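3,6-diketocamphane 1,6-monooxygenase (Pseudomonas putida, PDB 4UWM) catalyses the FMNH2- and oxygen-dependent Baeyer-Villiger oxidation of (1S,4S)-bornane-2,5-dione to a lactone, a step in the breakdown of (-)-camphor. Local coordinates at residues L79-Q83 against A115-I121; G120-A124 against T136-M142. All coordinates share one frame. Where two conformers were deposited one is given. Residue numbers count along the deposited sequence, not the author numbering.

Contact 1: residues L79-Q83 against A115-I121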
ATOM      1  N   LEU A  79      -4.621  11.368  -4.315  1.00 13.77           N
ATOM      2  CA  LEU A  79      -4.252  12.707  -4.737  1.00 14.33           C
ATOM      3  C   LEU A  79      -3.177  12.569  -5.836  1.00 15.63           C
ATOM      4  O   LEU A  79      -1.999  12.370  -5.560  1.00 14.88           O
ATOM      5  CB  LEU A  79      -3.769  13.553  -3.550  1.00 14.83           C
ATOM      6  CG  LEU A  79      -4.816  13.610  -2.407  1.00 15.53           C
ATOM      7  CD1 LEU A  79      -4.351  14.497  -1.274  1.00 14.87           C
ATOM      8  CD2 LEU A  79      -6.166  14.113  -2.949  1.00 14.51           C
ATOM      9  N   LEU A  80      -3.627  12.646  -7.079  1.00 14.85           N
ATOM     10  CA  LEU A  80      -2.744  12.421  -8.255  1.00 16.50           C
ATOM     11  C   LEU A  80      -1.487  13.264  -8.331  1.00 17.44           C
ATOM     12  O   LEU A  80      -0.462  12.759  -8.785  1.00 19.18           O
ATOM     13  CB  LEU A  80      -3.536  12.487  -9.557  1.00 16.63           C
ATOM     14  CG  LEU A  80      -4.792  11.621  -9.673  1.00 17.86           C
ATOM     15  CD1 LEU A  80      -5.266  11.573 -11.120  1.00 19.18           C
ATOM     16  CD2 LEU A  80      -4.597  10.213  -9.141  1.00 16.54           C
ATOM     17  N   PRO A  81      -1.530  14.536  -7.871  1.00 18.25           N
ATOM     18  CA  PRO A  81      -0.287  15.325  -7.915  1.00 17.09           C
ATOM     19  C   PRO A  81       0.851  14.827  -7.008  1.00 19.79           C
ATOM     20  O   PRO A  81       1.991  15.275  -7.145  1.00 21.75           O
ATOM     21  CB  PRO A  81      -0.745  16.719  -7.486  1.00 18.59           C
ATOM     22  CG  PRO A  81      -2.215  16.753  -7.778  1.00 17.69           C
ATOM     23  CD  PRO A  81      -2.676  15.363  -7.449  1.00 19.36           C
ATOM     24  N   HIS A  82       0.566  13.871  -6.115  1.00 16.55           N
ATOM     25  CA  HIS A  82       1.531  13.482  -5.088  1.00 14.05           C
ATOM     26  C   HIS A  82       2.335  12.190  -5.402  1.00 15.28           C
ATOM     27  O   HIS A  82       3.163  11.774  -4.582  1.00 16.69           O
ATOM     28  CB  HIS A  82       0.809  13.281  -3.719  1.00 13.91           C
ATOM     29  CG  HIS A  82       0.198  14.521  -3.136  1.00 15.22           C
ATOM     30  ND1 HIS A  82      -0.570  14.490  -1.987  1.00 13.02           N
ATOM     31  CD2 HIS A  82       0.208  15.819  -3.548  1.00 15.80           C
ATOM     32  CE1 HIS A  82      -0.984  15.719  -1.701  1.00 15.59           C
ATOM     33  NE2 HIS A  82      -0.524  16.542  -2.630  1.00 15.42           N
ATOM     34  N   GLN A  83       2.079  11.550  -6.551  1.00 14.60           N
ATOM     35  CA  GLN A  83       2.630  10.229  -6.904  0.50 15.62           C
ATOM     36  C   GLN A  83       3.059  10.207  -8.360  1.00 16.53           C
ATOM     37  O   GLN A  83       2.425  10.884  -9.190  1.00 15.92           O
ATOM     38  CB  GLN A  83       1.545   9.130  -6.780  0.50 14.83           C
ATOM     39  CG  GLN A  83       0.825   9.055  -5.452  0.50 15.66           C
ATOM     40  CD  GLN A  83       0.239   7.678  -5.171  0.50 16.19           C
ATOM     41  OE1 GLN A  83      -0.777   7.544  -4.481  0.50 15.87           O
ATOM     42  NE2 GLN A  83       0.891   6.651  -5.686  0.50 15.21           N
ATOM     43  N   ALA A 115       0.194  19.703   2.756  1.00 21.15           N
ATOM     44  CA  ALA A 115       0.505  18.425   2.087  1.00 20.29           C
ATOM     45  C   ALA A 115       1.003  18.630   0.650  1.00 19.84           C
ATOM     46  O   ALA A 115       1.932  17.955   0.209  1.00 17.53           O
ATOM     47  CB  ALA A 115      -0.708  17.504   2.102  1.00 16.52           C
ATOM     48  N   SER A 116       0.371  19.545  -0.089  1.00 18.57           N
ATOM     49  CA  SER A 116       0.861  19.941  -1.425  1.00 17.36           C
ATOM     50  C   SER A 116       2.342  20.345  -1.403  1.00 19.39           C
ATOM     51  O   SER A 116       3.136  19.906  -2.256  1.00 19.95           O
ATOM     52  CB  SER A 116       0.019  21.101  -1.965  1.00 20.43           C
ATOM     53  OG  SER A 116      -1.331  20.707  -2.140  1.00 21.51           O
ATOM     54  N   TYR A 117       2.696  21.177  -0.416  1.00 19.81           N
ATOM     55  CA  TYR A 117       4.066  21.643  -0.182  1.00 18.35           C
ATOM     56  C   TYR A 117       5.042  20.449   0.002  1.00 19.31           C
ATOM     57  O   TYR A 117       6.119  20.436  -0.583  1.00 17.68           O
ATOM     58  CB  TYR A 117       4.107  22.529   1.066  1.00 19.72           C
ATOM     59  CG  TYR A 117       5.432  23.213   1.349  1.00 19.91           C
ATOM     60  CD1 TYR A 117       5.718  24.497   0.830  1.00 23.78           C
ATOM     61  CD2 TYR A 117       6.384  22.603   2.152  1.00 21.00           C
ATOM     62  CE1 TYR A 117       6.937  25.130   1.106  1.00 23.36           C
ATOM     63  CE2 TYR A 117       7.611  23.215   2.426  1.00 20.82           C
ATOM     64  CZ  TYR A 117       7.881  24.487   1.909  1.00 27.71           C
ATOM     65  OH  TYR A 117       9.110  25.072   2.216  1.00 21.60           O
ATOM     66  N   MET A 118       4.662  19.476   0.827  1.00 19.99           N
ATOM     67  CA  MET A 118       5.493  18.277   1.062  0.60 17.40           C
ATOM     68  C   MET A 118       5.867  17.602  -0.253  1.00 15.22           C
ATOM     69  O   MET A 118       6.990  17.097  -0.411  1.00 20.17           O
ATOM     70  CB  MET A 118       4.777  17.254   1.956  0.60 16.85           C
ATOM     71  CG  MET A 118       4.338  17.763   3.312  0.60 19.06           C
ATOM     72  SD  MET A 118       3.327  16.597   4.255  0.60 21.06           S
ATOM     73  CE  MET A 118       3.277  17.429   5.836  0.60 22.90           C
ATOM     74  N   HIS A 119       4.928  17.593  -1.184  1.00 16.06           N
ATOM     75  CA  HIS A 119       5.099  16.938  -2.452  1.00 16.27           C
ATOM     76  C   HIS A 119       5.625  17.872  -3.561  1.00 18.62           C
ATOM     77  O   HIS A 119       5.551  17.546  -4.744  1.00 16.89           O
ATOM     78  CB  HIS A 119       3.804  16.213  -2.844  1.00 15.46           C
ATOM     79  CG  HIS A 119       3.370  15.182  -1.830  1.00 16.75           C
ATOM     80  ND1 HIS A 119       2.562  15.489  -0.753  1.00 15.93           N
ATOM     81  CD2 HIS A 119       3.676  13.868  -1.704  1.00 15.53           C
ATOM     82  CE1 HIS A 119       2.353  14.401  -0.031  1.00 18.58           C
ATOM     83  NE2 HIS A 119       3.027  13.405  -0.581  1.00 19.43           N
ATOM     84  N   GLY A 120       6.195  19.007  -3.155  1.00 19.28           N
ATOM     85  CA  GLY A 120       6.901  19.882  -4.091  1.00 18.87           C
ATOM     86  C   GLY A 120       6.073  20.927  -4.796  1.00 23.39           C
ATOM     87  O   GLY A 120       6.557  21.537  -5.750  1.00 25.77           O
ATOM     88  N   ILE A 121       4.825  21.123  -4.350  1.00 20.45           N
ATOM     89  CA  ILE A 121       3.924  22.071  -4.982  1.00 22.43           C
ATOM     90  C   ILE A 121       3.728  23.249  -4.034  1.00 27.48           C
ATOM     91  O   ILE A 121       3.040  23.122  -3.016  1.00 28.85           O
ATOM     92  CB  ILE A 121       2.545  21.465  -5.340  1.00 21.77           C
ATOM     93  CG1 ILE A 121       2.675  20.268  -6.255  1.00 21.41           C
ATOM     94  CG2 ILE A 121       1.673  22.502  -6.028  1.00 24.64           C
ATOM     95  CD1 ILE A 121       2.319  18.933  -5.607  1.00 22.26           C
TER
HETATM   96  O   HOH W   1      -2.366  18.495  -3.000  1.00 18.12           O

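Contact 2: residues G120-A124 against T136-M142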
ATOM      1  N   GLY A 120       6.195  19.007  -3.155  1.00 19.28           N
ATOM      2  CA  GLY A 120       6.901  19.882  -4.091  1.00 18.87           C
ATOM      3  C   GLY A 120       6.073  20.927  -4.796  1.00 23.39           C
ATOM      4  O   GLY A 120       6.557  21.537  -5.750  1.00 25.77           O
ATOM      5  N   ILE A 121       4.825  21.123  -4.350  1.00 20.45           N
ATOM      6  CA  ILE A 121       3.924  22.071  -4.982  1.00 22.43           C
ATOM      7  C   ILE A 121       3.728  23.249  -4.034  1.00 27.48           C
ATOM      8  O   ILE A 121       3.040  23.122  -3.016  1.00 28.85           O
ATOM      9  CB  ILE A 121       2.545  21.465  -5.340  1.00 21.77           C
ATOM     10  CG1 ILE A 121       2.675  20.268  -6.255  1.00 21.41           C
ATOM     11  CG2 ILE A 121       1.673  22.502  -6.028  1.00 24.64           C
ATOM     12  CD1 ILE A 121       2.319  18.933  -5.607  1.00 22.26           C
ATOM     13  N   ARG A 122       4.354  24.379  -4.356  1.00 33.69           N
ATOM     14  CA  ARG A 122       4.294  25.567  -3.501  0.60 36.12           C
ATOM     15  C   ARG A 122       3.220  26.534  -3.988  1.00 38.61           C
ATOM     16  O   ARG A 122       2.927  26.586  -5.185  1.00 45.59           O
ATOM     17  CB  ARG A 122       5.647  26.268  -3.457  0.60 33.97           C
ATOM     18  CG  ARG A 122       6.710  25.541  -2.665  0.60 30.56           C
ATOM     19  CD  ARG A 122       8.056  26.236  -2.826  0.60 33.32           C
ATOM     20  NE  ARG A 122       8.591  26.120  -4.184  0.60 28.16           N
ATOM     21  CZ  ARG A 122       9.844  26.410  -4.524  0.60 33.18           C
ATOM     22  NH1 ARG A 122      10.702  26.840  -3.605  0.60 38.73           N
ATOM     23  NH2 ARG A 122      10.248  26.261  -5.781  0.60 29.94           N
ATOM     24  N   ASN A 123       2.645  27.296  -3.055  1.00 46.17           N
ATOM     25  CA  ASN A 123       1.538  28.243  -3.342  1.00 61.83           C
ATOM     26  C   ASN A 123       0.304  27.554  -3.939  1.00 73.15           C
ATOM     27  O   ASN A 123      -0.242  28.009  -4.953  1.00 80.13           O
ATOM     28  CB  ASN A 123       1.994  29.389  -4.260  1.00 62.32           C
ATOM     29  CG  ASN A 123       3.303  29.999  -3.825  1.00 70.54           C
ATOM     30  OD1 ASN A 123       4.291  29.956  -4.560  1.00 66.31           O
ATOM     31  ND2 ASN A 123       3.324  30.563  -2.620  1.00 72.87           N
ATOM     32  N   ALA A 124      -0.126  26.469  -3.289  1.00 80.70           N
ATOM     33  CA  ALA A 124      -1.145  25.547  -3.814  1.00 72.32           C
ATOM     34  C   ALA A 124      -2.503  26.174  -4.156  1.00 91.00           C
ATOM     35  O   ALA A 124      -3.085  25.858  -5.199  1.00 93.98           O
ATOM     36  CB  ALA A 124      -1.335  24.389  -2.851  1.00 60.39           C
ATOM     37  N   THR A 136       4.839  28.673 -11.038  1.00 80.06           N
ATOM     38  CA  THR A 136       4.094  27.856 -10.082  1.00 83.40           C
ATOM     39  C   THR A 136       3.465  26.653 -10.782  1.00 75.19           C
ATOM     40  O   THR A 136       3.177  26.701 -11.981  1.00 84.38           O
ATOM     41  CB  THR A 136       2.971  28.659  -9.383  1.00 73.57           C
ATOM     42  OG1 THR A 136       3.276  30.056  -9.416  1.00 74.95           O
ATOM     43  CG2 THR A 136       2.806  28.212  -7.934  1.00 59.92           C
ATOM     44  N   LYS A 137       3.254  25.583 -10.023  1.00 51.36           N
ATOM     45  CA  LYS A 137       2.599  24.381 -10.524  1.00 44.56           C
ATOM     46  C   LYS A 137       1.081  24.462 -10.336  1.00 36.64           C
ATOM     47  O   LYS A 137       0.599  25.054  -9.372  1.00 44.08           O
ATOM     48  CB  LYS A 137       3.159  23.146  -9.805  1.00 38.77           C
ATOM     49  CG  LYS A 137       4.674  23.064  -9.816  1.00 34.58           C
ATOM     50  CD  LYS A 137       5.168  21.695  -9.378  1.00 31.92           C
ATOM     51  CE  LYS A 137       6.661  21.729  -9.055  1.00 34.20           C
ATOM     52  NZ  LYS A 137       7.212  20.376  -8.768  1.00 34.15           N
ATOM     53  N   ASN A 138       0.327  23.855 -11.240  1.00 30.07           N
ATOM     54  CA  ASN A 138      -1.121  23.871 -11.131  1.00 24.61           C
ATOM     55  C   ASN A 138      -1.672  22.480 -10.791  1.00 26.26           C
ATOM     56  O   ASN A 138      -1.560  21.548 -11.595  1.00 24.11           O
ATOM     57  CB  ASN A 138      -1.735  24.368 -12.430  1.00 30.89           C
ATOM     58  CG  ASN A 138      -3.236  24.486 -12.353  1.00 31.31           C
ATOM     59  OD1 ASN A 138      -3.964  23.529 -12.600  1.00 31.33           O
ATOM     60  ND2 ASN A 138      -3.713  25.676 -12.011  1.00 38.65           N
ATOM     61  N   LEU A 139      -2.301  22.349  -9.626  1.00 24.71           N
ATOM     62  CA  LEU A 139      -2.769  21.032  -9.156  1.00 23.51           C
ATOM     63  C   LEU A 139      -3.758  20.370 -10.112  1.00 22.34           C
ATOM     64  O   LEU A 139      -3.640  19.188 -10.378  1.00 24.88           O
ATOM     65  CB  LEU A 139      -3.349  21.099  -7.737  1.00 21.91           C
ATOM     66  CG  LEU A 139      -2.343  21.405  -6.612  1.00 24.66           C
ATOM     67  CD1 LEU A 139      -3.065  21.833  -5.347  1.00 24.62           C
ATOM     68  CD2 LEU A 139      -1.419  20.230  -6.322  1.00 22.82           C
ATOM     69  N   ASN A 140      -4.710  21.124 -10.655  1.00 20.72           N
ATOM     70  CA  ASN A 140      -5.695  20.543 -11.596  1.00 21.39           C
ATOM     71  C   ASN A 140      -5.076  20.056 -12.908  1.00 25.40           C
ATOM     72  O   ASN A 140      -5.498  19.031 -13.455  1.00 23.28           O
ATOM     73  CB  ASN A 140      -6.858  21.515 -11.855  1.00 29.62           C
ATOM     74  CG  ASN A 140      -7.730  21.730 -10.618  1.00 34.75           C
ATOM     75  OD1 ASN A 140      -7.994  20.803  -9.830  1.00 34.36           O
ATOM     76  ND2 ASN A 140      -8.182  22.954 -10.441  1.00 36.90           N
ATOM     77  N   ASP A 141      -4.079  20.787 -13.407  1.00 24.46           N
ATOM     78  CA  ASP A 141      -3.321  20.352 -14.585  1.00 26.59           C
ATOM     79  C   ASP A 141      -2.536  19.068 -14.271  1.00 23.24           C
ATOM     80  O   ASP A 141      -2.459  18.160 -15.101  1.00 22.63           O
ATOM     81  CB  ASP A 141      -2.326  21.423 -15.032  1.00 29.37           C
ATOM     82  CG  ASP A 141      -2.997  22.659 -15.619  1.00 37.92           C
ATOM     83  OD1 ASP A 141      -4.192  22.597 -15.983  1.00 33.88           O
ATOM     84  OD2 ASP A 141      -2.303  23.700 -15.728  1.00 40.05           O
ATOM     85  N   MET A 142      -1.954  19.016 -13.070  1.00 22.83           N
ATOM     86  CA  MET A 142      -1.321  17.789 -12.562  1.00 19.06           C
ATOM     87  C   MET A 142      -2.284  16.603 -12.550  1.00 21.70           C
ATOM     88  O   MET A 142      -1.926  15.521 -13.027  1.00 20.57           O
ATOM     89  CB  MET A 142      -0.669  18.010 -11.193  1.00 19.57           C
ATOM     90  CG  MET A 142       0.455  19.002 -11.259  1.00 20.87           C
ATOM     91  SD  MET A 142       1.264  19.367  -9.702  1.00 22.92           S
ATOM     92  CE  MET A 142       2.442  18.019  -9.588  1.00 17.69           C
TER
HETATM   93  O   HOH W   2       4.628  25.378  -7.312  1.00 51.14           O
HETATM   94  O   HOH W   3       0.814  25.777  -6.672  1.00 60.32           O
HETATM   95  O   HOH W   4      -2.986  24.772  -7.928  1.00 33.41           O

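Contact 1: residues L79-Q83 against A115-I121
Leu80 to His82 make a single 3-10 turn, closed by His82 N donating to Leu79 O at 3.0 Å, and this turn faces the C-terminal end of a short helix; the backbones come nearest at His82 and His119, with CA atoms 5.6 Å apart. The helix stops in a Schellman motif: Ile121 N reaches Ser116 O at 3.0 Å, Gly120 N reaches Tyr117 O at 2.9 Å, and Gly120, as the C-prime residue, takes the positive phi. His119, just before it, is held by its side chain, with ND1 donating to Ala115 O at 2.7 Å. With the ring so held, it forms an offset stack on the His82 ring, centroids 3.8 Å apart and planes only 4° from parallel. His82 CB also lies over the His119 ring face, a CH-pi contact 3.7 Å from its centroid. Water 1 bridges the segments, 2.7 Å from His82 NE2 and 2.6 Å from Ser116 OG, while Ile121 CD1 packs 4.2 Å from Pro81 CB. The 3-10 turn links strand 72-79 of the TIM barrel to helix 85-98. Leu80 packs on that helix and on helix 139-155, and across the dimer interface His119 meets Ala86 of the second subunit.

Contact 2: residues G120-A124 against T136-M142
Here the chain leaves helix 113-118 through its Schellman motif and, after unmodelled residues 126-135, returns as 136-142 to begin helix 139-155 against the loop it has just left. Ile121 fills the apolar centre: its CG2 lies 3.8 Å from Leu139 CD2, and its CG1 is 3.8 Å from Met142 SD. Further along, Ala124 CB touches Leu139 CD1 at 4.0 Å. Between the backbones, water does much of the joining. Water 2 donates to Arg122 O at 3.0 Å and accepts from Lys137 N at 3.0 Å; water 4 does the same for Ala124 O at 2.9 Å and Leu139 N at 3.0 Å, and water 3 sits 2.7 Å from Arg122 O and 2.8 Å from Lys137 O. The direct polar link is weak, Lys137 NZ donating to Gly120 O over 3.3 Å; the stronger partner of that ammonium is Asp167 of the second subunit, with which it forms a salt bridge. Asn138 turns its CB away from Ile121 and its neighbours and caps the helix instead, Asp141 N donating to its OD1 at 2.9 Å. An Asn N-cap thus starts helix 139-155, with Leu139 and Met142 against Ile121, within a luciferase-family TIM barrel.

Gly120 and Ile121 belong to both contacts, whose centres are 8 Å apart: the residues that end helix 113-118 in contact 1 open the loop of contact 2. The Ile121 side chain spans the two, meeting Pro81 in one and Leu139 and Met142 in the other. Pro81 CB also lies 3.8 Å from Leu139 CD2; with Ile121 and Met142 these side chains form one apolar cluster. Ser116 CB packs 3.7 Å from Ala124 CB, and Pro81 O 3.7 Å from Met142 CE. Neither contact lines the flavin pocket; the side chains of Pro81 and Leu139 each stand about 10 Å from the bound FMN. Both also reach the second subunit of the homodimer, where Tyr117 and Arg122 pack on its Phe160.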